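Local coordinates for phosphoenolpyruvate-protein phosphotransferase (Acinetobacter sp., PDB 3CI6) that is the GAF domain of an enzyme that probably transfers the phosphoryl group of phosphoenolpyruvate to a protein histidine in the sugar phosphotransferase system, at residues B[55-60]-B[129-134]; B[116-121]-B[148-153]; B[34-39]-B[43-48]. One frame throughout, in Å; residues are numbered along the deposited sequence.

In the fold
All three contacts belong to one GAF domain, whose antiparallel sheet has the strand order 3-2-1-6-5-4. Contact 1 bridges strands 56-63 and 127-136, which are separated by strand 44-51 of contact 3, while contact 2 adds strand 116-124 on the far side of 127-136. Val-133 N lies 2.8 Å from Ser-46 O and Val-134 N lies 2.8 Å from Leu-118 O, probable hydrogen bonds that pair strand 127-136 with 44-51 on one side and 116-124 on the other. The helices of contacts 2 and 3 pack together, with Leu-150 CD2 3.6 Å from Val-36 CG1; those two contacts have centres about 10 Å apart, and each is about 13 Å from contact 1, whose Leu-58 lines the ligand pocket.

Contact 1. Residues B[55-60]-B[129-134]; sequences QRYLLM and MGVLVV. With P4G (1-ethoxy-2-(2-ethoxyethoxy)ethane), chain F.
Within the antiparallel sheet of the GAF fold, Tyr-57 of strand 56-63 reaches across the intervening strand 44-51 to Gly-130 and Val-131 of strand 127-136. The two segments are therefore next-but-one neighbours; Tyr-57 and Gly-130 have their CA atoms 7.0 Å apart. The ring carbon CE1 of Tyr-57 does the touching. It lies 4.2 Å from CG2 of Val-131 and 4.3 Å from CA of Gly-130, and both partners approach the ring obliquely. With CG anti to the carbonyl carbon (chi1 -67°), the ring is directed toward 127-136 and also packs on Leu-50 of the intervening strand. Met-129 and Gly-130 both face Val-122, a classic beta bulge in the pairing with strand 116-124.

Leu-58, which follows Tyr-57, belongs to the pocket occupied by 1-ethoxy-2-(2-ethoxyethoxy)ethane. Its CD2 sits 3.6 Å from both C3 and O2 of the ether, and selenium of Met-60, a selenomethionine, is 4.2 Å from C3. The other methyl of Leu-58, CD1, lies 3.9 Å above the guanidinium plane of Arg-56, over its centre, while Arg-56 NE forms a salt bridge with Asp-51, another pocket residue. Between the strands the contact is thus loose and apolar, made of van der Waals touches on a buried face, with no hydrogen bond between the segments; toward the ether, Leu-58 and Met-60 give an apolar wall.

Contact 2. Residues B[116-121]-B[148-153]; sequences SFLGVP and SFLVTL
Leu-118 and Val-120 of strand 116-124 meet Leu-150 and Val-151 where the C-terminal helix 144-167 of the GAF fold packs on the central antiparallel sheet. The short segments 116-121 and 148-153 run at 36° to each other, with their axes 8.6 Å apart at closest approach, and all four touching residues are buried.

Leu-150 is the side chain that meets both strand residues. Its CB already lies 4.0 Å from CG2 of Val-120, the two side chains crossing at about a right angle. CG, set anti to the carbonyl carbon (chi1 -65°), leads on toward the sheet, and the extended chi2 of 177° places the methyl CD1 against Leu-118. There CD1 comes within 3.6 Å of Leu-118 CD2, tip to tip, while it also touches CG of that leucine and CG2 of Val-120. The second methyl, CD2, turns instead to Val-36 of helix 25-40.

Val-120 divides its branches between two helix residues: CG2 serves Leu-150, and CG1 meets CG2 of Val-151 at 4.0 Å, again nearly at right angles. The helix also faces the second subunit: Ser-148 OG is hydrogen-bonded to Asp-10 of that subunit, and Thr-152 packs on Leu-12 of the same subunit. One helix thus joins the sheet to the dimer partner. Within the helix, Ser-148 O accepts two bonds from Thr-152, from opposite faces of its carbonyl plane: one from the backbone N at 3.1 Å, the other from OG1 at 2.9 Å.

Contact 3. Residues B[34-39]-B[43-48]; sequences NQVADA and DVCSIY
A chi1 of 179° swings SG of Cys-45 away from the backbone N and beside the carbonyl carbon, and Val-36 CG1 takes the equivalent place (chi1 166°); these torsions bring the thiol sulfur of the strand and one methyl of the helix together. SG lies 3.7 Å from Val-36 CG1 and 3.8 Å from Val-36 CB, and so rests against the CB-CG1 bond. Closer to the backbone, Ala-37 places its CB 4.3 Å from CB of Cys-45. One cysteine therefore meets two successive helix residues, its sulfur going to the valine and its CB to the alanine.

The contact is formed where helix 25-40 leads, through a short turn, into strand 44-51, so that the helix lies back against the strand that follows it. This is a helix-to-sheet packing of the GAF domain. Ala-37 and Cys-45 have their CA atoms 5.7 Å apart, and the small side chain of Ala-37 suits this close backbone approach. On the same face of the sheet, Leu-132 of strand 127-136 packs beside Cys-45. Val-36 is covered from another direction by Phe-149, Leu-150 and Leu-153 of helix 144-167. Its two methyls are shared out: CG1 faces the sulfur, whereas CG2 lies 3.6 Å from CD1 of Leu-153.

No hydrogen bond crosses between 34-39 and 43-48. All three touching residues are buried, and the thiol makes its contact here with hydrocarbon, which implies that the helix packs on the strand through van der Waals contact and burial of apolar surface, with the polarisable sulfur as part of the hydrophobic core.

Contact 1. Residues B[55-60]-B[129-134]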
loop_
_atom_site.group_PDB
_atom_site.type_symbol
_atom_site.label_atom_id
_atom_site.label_comp_id
_atom_site.label_asym_id
_atom_site.label_seq_id
_atom_site.Cartn_x
_atom_site.Cartn_y
_atom_site.Cartn_z
ATOM N N GLN B 55 -5.208 16.583 18.240
ATOM C CA GLN B 55 -4.037 15.957 18.854
ATOM C C GLN B 55 -4.372 14.658 19.582
ATOM O O GLN B 55 -4.167 14.512 20.803
ATOM C CB GLN B 55 -3.336 16.950 19.780
ATOM C CG GLN B 55 -2.613 18.039 18.968
ATOM C CD GLN B 55 -1.482 17.492 18.103
ATOM O OE1 GLN B 55 -0.493 16.969 18.622
ATOM N NE2 GLN B 55 -1.632 17.582 16.783
ATOM N N ARG B 56 -4.970 13.740 18.841
ATOM C CA ARG B 56 -5.418 12.506 19.410
ATOM C C ARG B 56 -5.529 11.487 18.285
ATOM O O ARG B 56 -5.585 11.846 17.114
ATOM C CB ARG B 56 -6.807 12.681 20.041
ATOM C CG ARG B 56 -7.870 13.029 19.019
ATOM C CD ARG B 56 -9.279 13.213 19.553
ATOM N NE ARG B 56 -10.204 13.476 18.444
ATOM C CZ ARG B 56 -11.526 13.574 18.589
ATOM N NH1 ARG B 56 -12.307 13.851 17.540
ATOM N NH2 ARG B 56 -12.069 13.392 19.788
ATOM N N TYR B 57 -5.623 10.223 18.653
ATOM C CA TYR B 57 -6.016 9.161 17.709
ATOM C C TYR B 57 -7.509 8.948 17.833
ATOM O O TYR B 57 -8.013 8.819 18.969
ATOM C CB TYR B 57 -5.285 7.860 18.007
ATOM C CG TYR B 57 -3.785 7.893 17.756
ATOM C CD1 TYR B 57 -3.279 7.809 16.483
ATOM C CD2 TYR B 57 -2.885 7.944 18.808
ATOM C CE1 TYR B 57 -1.921 7.836 16.243
ATOM C CE2 TYR B 57 -1.528 7.951 18.568
ATOM C CZ TYR B 57 -1.056 7.875 17.288
ATOM O OH TYR B 57 0.296 7.891 17.032
ATOM N N LEU B 58 -8.221 8.883 16.731
ATOM C CA LEU B 58 -9.662 8.658 16.750
ATOM C C LEU B 58 -9.991 7.328 16.105
ATOM O O LEU B 58 -9.504 7.025 15.023
ATOM C CB LEU B 58 -10.397 9.777 16.003
ATOM C CG LEU B 58 -11.924 9.773 16.006
ATOM C CD1 LEU B 58 -12.479 9.946 17.443
ATOM C CD2 LEU B 58 -12.429 10.848 15.048
ATOM N N LEU B 59 -10.857 6.537 16.757
ATOM C CA LEU B 59 -11.309 5.282 16.179
ATOM C C LEU B 59 -12.166 5.592 14.966
ATOM O O LEU B 59 -13.169 6.306 15.088
ATOM C CB LEU B 59 -12.134 4.518 17.213
ATOM C CG LEU B 59 -12.729 3.214 16.734
ATOM C CD1 LEU B 59 -11.702 2.173 16.316
ATOM C CD2 LEU B 59 -13.625 2.658 17.853
HETATM N N MSE B 60 -11.740 5.144 13.795
HETATM C CA MSE B 60 -12.461 5.444 12.531
HETATM C C MSE B 60 -13.170 4.308 11.837
HETATM O O MSE B 60 -14.062 4.534 10.985
HETATM C CB MSE B 60 -11.502 6.103 11.532
HETATM C CG MSE B 60 -10.872 7.345 12.033
HETATM SE SE MSE B 60 -12.083 8.795 11.863
HETATM C CE MSE B 60 -12.147 8.965 9.890
HETATM N N MSE B 129 0.340 8.305 10.416
HETATM C CA MSE B 129 -1.000 8.637 10.017
HETATM C C MSE B 129 -2.037 7.967 10.917
HETATM O O MSE B 129 -3.181 8.390 10.969
HETATM C CB MSE B 129 -1.285 8.181 8.577
HETATM C CG MSE B 129 -0.424 8.739 7.441
HETATM SE SE MSE B 129 -0.887 10.542 7.061
HETATM C CE MSE B 129 0.457 10.987 8.020
ATOM N N GLY B 130 -1.647 6.895 11.609
ATOM C CA GLY B 130 -2.631 6.100 12.383
ATOM C C GLY B 130 -2.014 4.803 12.838
ATOM O O GLY B 130 -0.826 4.581 12.638
ATOM N N VAL B 131 -2.835 3.988 13.475
ATOM C CA VAL B 131 -2.438 2.694 14.000
ATOM C C VAL B 131 -3.562 1.716 13.733
ATOM O O VAL B 131 -4.702 1.963 14.039
ATOM C CB VAL B 131 -2.145 2.763 15.513
ATOM C CG1 VAL B 131 -1.837 1.343 16.023
ATOM C CG2 VAL B 131 -1.013 3.760 15.811
ATOM N N LEU B 132 -3.196 0.578 13.155
ATOM C CA LEU B 132 -4.108 -0.538 12.980
ATOM C C LEU B 132 -3.940 -1.499 14.142
ATOM O O LEU B 132 -2.812 -1.819 14.532
ATOM C CB LEU B 132 -3.802 -1.233 11.670
ATOM C CG LEU B 132 -4.690 -2.449 11.597
ATOM C CD1 LEU B 132 -5.791 -2.164 10.741
ATOM C CD2 LEU B 132 -3.962 -3.758 11.389
ATOM N N VAL B 133 -5.062 -1.933 14.723
ATOM C CA VAL B 133 -5.035 -2.815 15.875
ATOM C C VAL B 133 -5.822 -4.083 15.584
ATOM O O VAL B 133 -6.969 -4.012 15.158
ATOM C CB VAL B 133 -5.630 -2.102 17.079
ATOM C CG1 VAL B 133 -5.770 -3.058 18.226
ATOM C CG2 VAL B 133 -4.777 -0.852 17.456
ATOM N N VAL B 134 -5.214 -5.236 15.821
ATOM C CA VAL B 134 -5.861 -6.537 15.794
ATOM C C VAL B 134 -5.852 -7.060 17.223
ATOM O O VAL B 134 -4.807 -7.048 17.908
ATOM C CB VAL B 134 -5.141 -7.475 14.809
ATOM C CG1 VAL B 134 -5.470 -8.912 15.078
ATOM C CG2 VAL B 134 -5.451 -7.084 13.359
HETATM C C8 P4G F . -9.677 14.618 7.012
HETATM C C7 P4G F . -9.342 13.216 6.535
HETATM O O4 P4G F . -8.387 12.647 7.412
HETATM C C6 P4G F . -8.979 12.493 8.674
HETATM C C5 P4G F . -8.216 11.790 9.761
HETATM O O3 P4G F . -8.771 11.910 11.107
HETATM C C4 P4G F . -10.029 12.512 11.168
HETATM C C3 P4G F . -10.405 12.533 12.596
HETATM O O2 P4G F . -11.442 13.490 12.736
HETATM C C2 P4G F . -12.629 13.042 12.115
HETATM C C1 P4G F . -13.368 14.319 11.727
#

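Contact 2. Residues B[116-121]-B[148-153]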
loop_
_atom_site.group_PDB
_atom_site.type_symbol
_atom_site.label_atom_id
_atom_site.label_comp_id
_atom_site.label_asym_id
_atom_site.label_seq_id
_atom_site.Cartn_x
_atom_site.Cartn_y
_atom_site.Cartn_z
ATOM N N SER B 116 -4.633 -10.643 23.465
ATOM C CA SER B 116 -3.636 -10.517 22.406
ATOM C C SER B 116 -3.793 -9.146 21.741
ATOM O O SER B 116 -4.897 -8.645 21.594
ATOM C CB SER B 116 -3.791 -11.631 21.372
ATOM O OG SER B 116 -4.805 -11.295 20.441
ATOM N N PHE B 117 -2.664 -8.549 21.367
ATOM C CA PHE B 117 -2.641 -7.229 20.755
ATOM C C PHE B 117 -1.593 -7.247 19.652
ATOM O O PHE B 117 -0.448 -7.580 19.895
ATOM C CB PHE B 117 -2.221 -6.180 21.784
ATOM C CG PHE B 117 -2.083 -4.785 21.229
ATOM C CD1 PHE B 117 -0.874 -4.360 20.719
ATOM C CD2 PHE B 117 -3.146 -3.895 21.208
ATOM C CE1 PHE B 117 -0.716 -3.104 20.239
ATOM C CE2 PHE B 117 -2.998 -2.602 20.715
ATOM C CZ PHE B 117 -1.795 -2.219 20.202
ATOM N N LEU B 118 -2.003 -6.842 18.469
ATOM C CA LEU B 118 -1.104 -6.683 17.340
ATOM C C LEU B 118 -1.355 -5.315 16.736
ATOM O O LEU B 118 -2.397 -5.070 16.131
ATOM C CB LEU B 118 -1.340 -7.795 16.318
ATOM C CG LEU B 118 -0.695 -7.681 14.948
ATOM C CD1 LEU B 118 0.786 -7.384 14.998
ATOM C CD2 LEU B 118 -0.951 -8.989 14.144
ATOM N N GLY B 119 -0.432 -4.395 16.985
ATOM C CA GLY B 119 -0.579 -2.988 16.521
ATOM C C GLY B 119 0.459 -2.699 15.456
ATOM O O GLY B 119 1.640 -3.079 15.625
ATOM N N VAL B 120 0.024 -2.049 14.374
ATOM C CA VAL B 120 0.849 -1.831 13.212
ATOM C C VAL B 120 0.754 -0.340 12.858
ATOM O O VAL B 120 -0.351 0.200 12.743
ATOM C CB VAL B 120 0.384 -2.688 12.022
ATOM C CG1 VAL B 120 1.318 -2.468 10.866
ATOM C CG2 VAL B 120 0.338 -4.149 12.419
ATOM N N PRO B 121 1.894 0.331 12.741
ATOM C CA PRO B 121 1.801 1.767 12.427
ATOM C C PRO B 121 1.474 1.996 10.961
ATOM O O PRO B 121 1.955 1.271 10.083
ATOM C CB PRO B 121 3.189 2.252 12.714
ATOM C CG PRO B 121 4.043 1.077 12.475
ATOM C CD PRO B 121 3.280 -0.118 12.877
ATOM N N SER B 148 3.485 -9.162 7.806
ATOM C CA SER B 148 3.738 -8.687 6.440
ATOM C C SER B 148 2.473 -8.272 5.718
ATOM O O SER B 148 2.462 -7.254 5.042
ATOM C CB SER B 148 4.487 -9.731 5.653
ATOM O OG SER B 148 5.773 -9.957 6.146
ATOM N N PHE B 149 1.411 -9.057 5.852
ATOM C CA PHE B 149 0.101 -8.765 5.299
ATOM C C PHE B 149 -0.390 -7.412 5.779
ATOM O O PHE B 149 -0.810 -6.563 4.994
ATOM C CB PHE B 149 -0.829 -9.922 5.722
ATOM C CG PHE B 149 -2.311 -9.728 5.447
ATOM C CD1 PHE B 149 -2.793 -9.804 4.164
ATOM C CD2 PHE B 149 -3.234 -9.647 6.495
ATOM C CE1 PHE B 149 -4.169 -9.722 3.887
ATOM C CE2 PHE B 149 -4.611 -9.562 6.234
ATOM C CZ PHE B 149 -5.066 -9.580 4.928
ATOM N N LEU B 150 -0.355 -7.225 7.100
ATOM C CA LEU B 150 -0.872 -5.985 7.672
ATOM C C LEU B 150 -0.009 -4.804 7.300
ATOM O O LEU B 150 -0.534 -3.716 7.064
ATOM C CB LEU B 150 -0.992 -6.106 9.185
ATOM C CG LEU B 150 -2.000 -7.140 9.677
ATOM C CD1 LEU B 150 -1.970 -7.217 11.202
ATOM C CD2 LEU B 150 -3.406 -6.855 9.149
ATOM N N VAL B 151 1.321 -4.960 7.333
ATOM C CA VAL B 151 2.202 -3.854 6.911
ATOM C C VAL B 151 1.857 -3.386 5.493
ATOM O O VAL B 151 1.789 -2.185 5.206
ATOM C CB VAL B 151 3.684 -4.215 7.090
ATOM C CG1 VAL B 151 4.620 -3.233 6.369
ATOM C CG2 VAL B 151 4.022 -4.337 8.578
ATOM N N THR B 152 1.639 -4.332 4.586
ATOM C CA THR B 152 1.364 -3.994 3.196
ATOM C C THR B 152 0.029 -3.263 3.054
ATOM O O THR B 152 -0.041 -2.217 2.389
ATOM C CB THR B 152 1.442 -5.253 2.328
ATOM O OG1 THR B 152 2.746 -5.858 2.474
ATOM C CG2 THR B 152 1.155 -4.865 0.843
ATOM N N LEU B 153 -1.026 -3.747 3.725
ATOM C CA LEU B 153 -2.293 -3.031 3.712
ATOM C C LEU B 153 -2.166 -1.664 4.353
ATOM O O LEU B 153 -2.736 -0.685 3.875
ATOM C CB LEU B 153 -3.364 -3.851 4.424
ATOM C CG LEU B 153 -3.832 -5.044 3.625
ATOM C CD1 LEU B 153 -4.608 -6.031 4.546
ATOM C CD2 LEU B 153 -4.661 -4.645 2.409
#

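Contact 3. Residues B[34-39]-B[43-48]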
loop_
_atom_site.group_PDB
_atom_site.type_symbol
_atom_site.label_atom_id
_atom_site.label_comp_id
_atom_site.label_asym_id
_atom_site.label_seq_id
_atom_site.Cartn_x
_atom_site.Cartn_y
_atom_site.Cartn_z
ATOM N N ASN B 34 -12.796 -4.986 7.958
ATOM C CA ASN B 34 -13.651 -6.165 7.823
ATOM C C ASN B 34 -12.929 -7.265 7.066
ATOM O O ASN B 34 -13.002 -8.431 7.439
ATOM C CB ASN B 34 -14.953 -5.763 7.163
ATOM C CG ASN B 34 -15.887 -5.115 8.154
ATOM O OD1 ASN B 34 -16.508 -5.816 8.975
ATOM N ND2 ASN B 34 -15.931 -3.789 8.167
ATOM N N GLN B 35 -12.229 -6.892 5.998
ATOM C CA GLN B 35 -11.485 -7.887 5.248
ATOM C C GLN B 35 -10.285 -8.471 5.975
ATOM O O GLN B 35 -10.060 -9.679 5.877
ATOM C CB GLN B 35 -11.085 -7.388 3.862
ATOM C CG GLN B 35 -12.243 -7.016 2.981
ATOM C CD GLN B 35 -13.089 -8.158 2.535
ATOM O OE1 GLN B 35 -12.953 -9.293 3.023
ATOM N NE2 GLN B 35 -13.945 -7.904 1.561
ATOM N N VAL B 36 -9.595 -7.653 6.757
ATOM C CA VAL B 36 -8.514 -8.152 7.623
ATOM C C VAL B 36 -9.109 -9.140 8.637
ATOM O O VAL B 36 -8.593 -10.254 8.832
ATOM C CB VAL B 36 -7.757 -7.043 8.336
ATOM C CG1 VAL B 36 -6.884 -7.614 9.480
ATOM C CG2 VAL B 36 -6.868 -6.278 7.294
ATOM N N ALA B 37 -10.221 -8.798 9.275
ATOM C CA ALA B 37 -10.795 -9.684 10.288
ATOM C C ALA B 37 -11.177 -11.033 9.696
ATOM O O ALA B 37 -10.977 -12.097 10.327
ATOM C CB ALA B 37 -12.009 -9.041 10.919
ATOM N N ASP B 38 -11.717 -11.015 8.476
ATOM C CA ASP B 38 -12.111 -12.259 7.810
ATOM C C ASP B 38 -10.884 -13.067 7.357
ATOM O O ASP B 38 -10.853 -14.292 7.486
ATOM C CB ASP B 38 -13.007 -11.953 6.621
ATOM C CG ASP B 38 -13.618 -13.202 5.983
ATOM O OD1 ASP B 38 -14.132 -14.072 6.698
ATOM O OD2 ASP B 38 -13.563 -13.299 4.743
ATOM N N ALA B 39 -9.870 -12.401 6.839
ATOM C CA ALA B 39 -8.702 -13.098 6.304
ATOM C C ALA B 39 -7.878 -13.751 7.388
ATOM O O ALA B 39 -7.265 -14.794 7.164
ATOM C CB ALA B 39 -7.832 -12.128 5.514
ATOM N N ASP B 43 -10.907 -11.658 16.358
ATOM C CA ASP B 43 -12.094 -11.119 17.016
ATOM C C ASP B 43 -12.334 -9.662 16.670
ATOM O O ASP B 43 -13.479 -9.259 16.465
ATOM C CB ASP B 43 -11.973 -11.243 18.535
ATOM C CG ASP B 43 -11.993 -12.669 19.004
ATOM O OD1 ASP B 43 -12.748 -13.483 18.409
ATOM O OD2 ASP B 43 -11.275 -12.983 20.002
ATOM N N VAL B 44 -11.260 -8.872 16.647
ATOM C CA VAL B 44 -11.354 -7.454 16.429
ATOM C C VAL B 44 -10.275 -6.921 15.518
ATOM O O VAL B 44 -9.111 -7.277 15.675
ATOM C CB VAL B 44 -11.272 -6.667 17.770
ATOM C CG1 VAL B 44 -11.243 -5.148 17.539
ATOM C CG2 VAL B 44 -12.390 -7.100 18.716
ATOM N N CYS B 45 -10.655 -6.087 14.554
ATOM C CA CYS B 45 -9.695 -5.284 13.814
ATOM C C CYS B 45 -10.225 -3.863 13.751
ATOM O O CYS B 45 -11.345 -3.653 13.311
ATOM C CB CYS B 45 -9.515 -5.833 12.432
ATOM S SG CYS B 45 -8.320 -4.835 11.438
ATOM N N SER B 46 -9.418 -2.923 14.205
ATOM C CA SER B 46 -9.809 -1.523 14.242
ATOM C C SER B 46 -8.717 -0.651 13.691
ATOM O O SER B 46 -7.542 -1.001 13.748
ATOM C CB SER B 46 -10.056 -1.085 15.673
ATOM O OG SER B 46 -10.946 -1.923 16.371
ATOM N N ILE B 47 -9.103 0.540 13.246
ATOM C CA ILE B 47 -8.117 1.508 12.797
ATOM C C ILE B 47 -8.373 2.842 13.471
ATOM O O ILE B 47 -9.515 3.323 13.566
ATOM C CB ILE B 47 -8.083 1.643 11.268
ATOM C CG1 ILE B 47 -6.949 2.567 10.821
ATOM C CG2 ILE B 47 -9.432 2.083 10.733
ATOM C CD1 ILE B 47 -5.640 2.148 11.250
ATOM N N TYR B 48 -7.303 3.365 14.048
ATOM C CA TYR B 48 -7.304 4.660 14.712
ATOM C C TYR B 48 -6.491 5.597 13.853
ATOM O O TYR B 48 -5.311 5.329 13.534
ATOM C CB TYR B 48 -6.657 4.530 16.128
ATOM C CG TYR B 48 -7.406 3.663 17.073
ATOM C CD1 TYR B 48 -7.185 2.304 17.057
ATOM C CD2 TYR B 48 -8.337 4.167 17.989
ATOM C CE1 TYR B 48 -7.864 1.444 17.894
ATOM C CE2 TYR B 48 -9.014 3.295 18.815
ATOM C CZ TYR B 48 -8.763 1.945 18.752
ATOM O OH TYR B 48 -9.434 1.004 19.565
#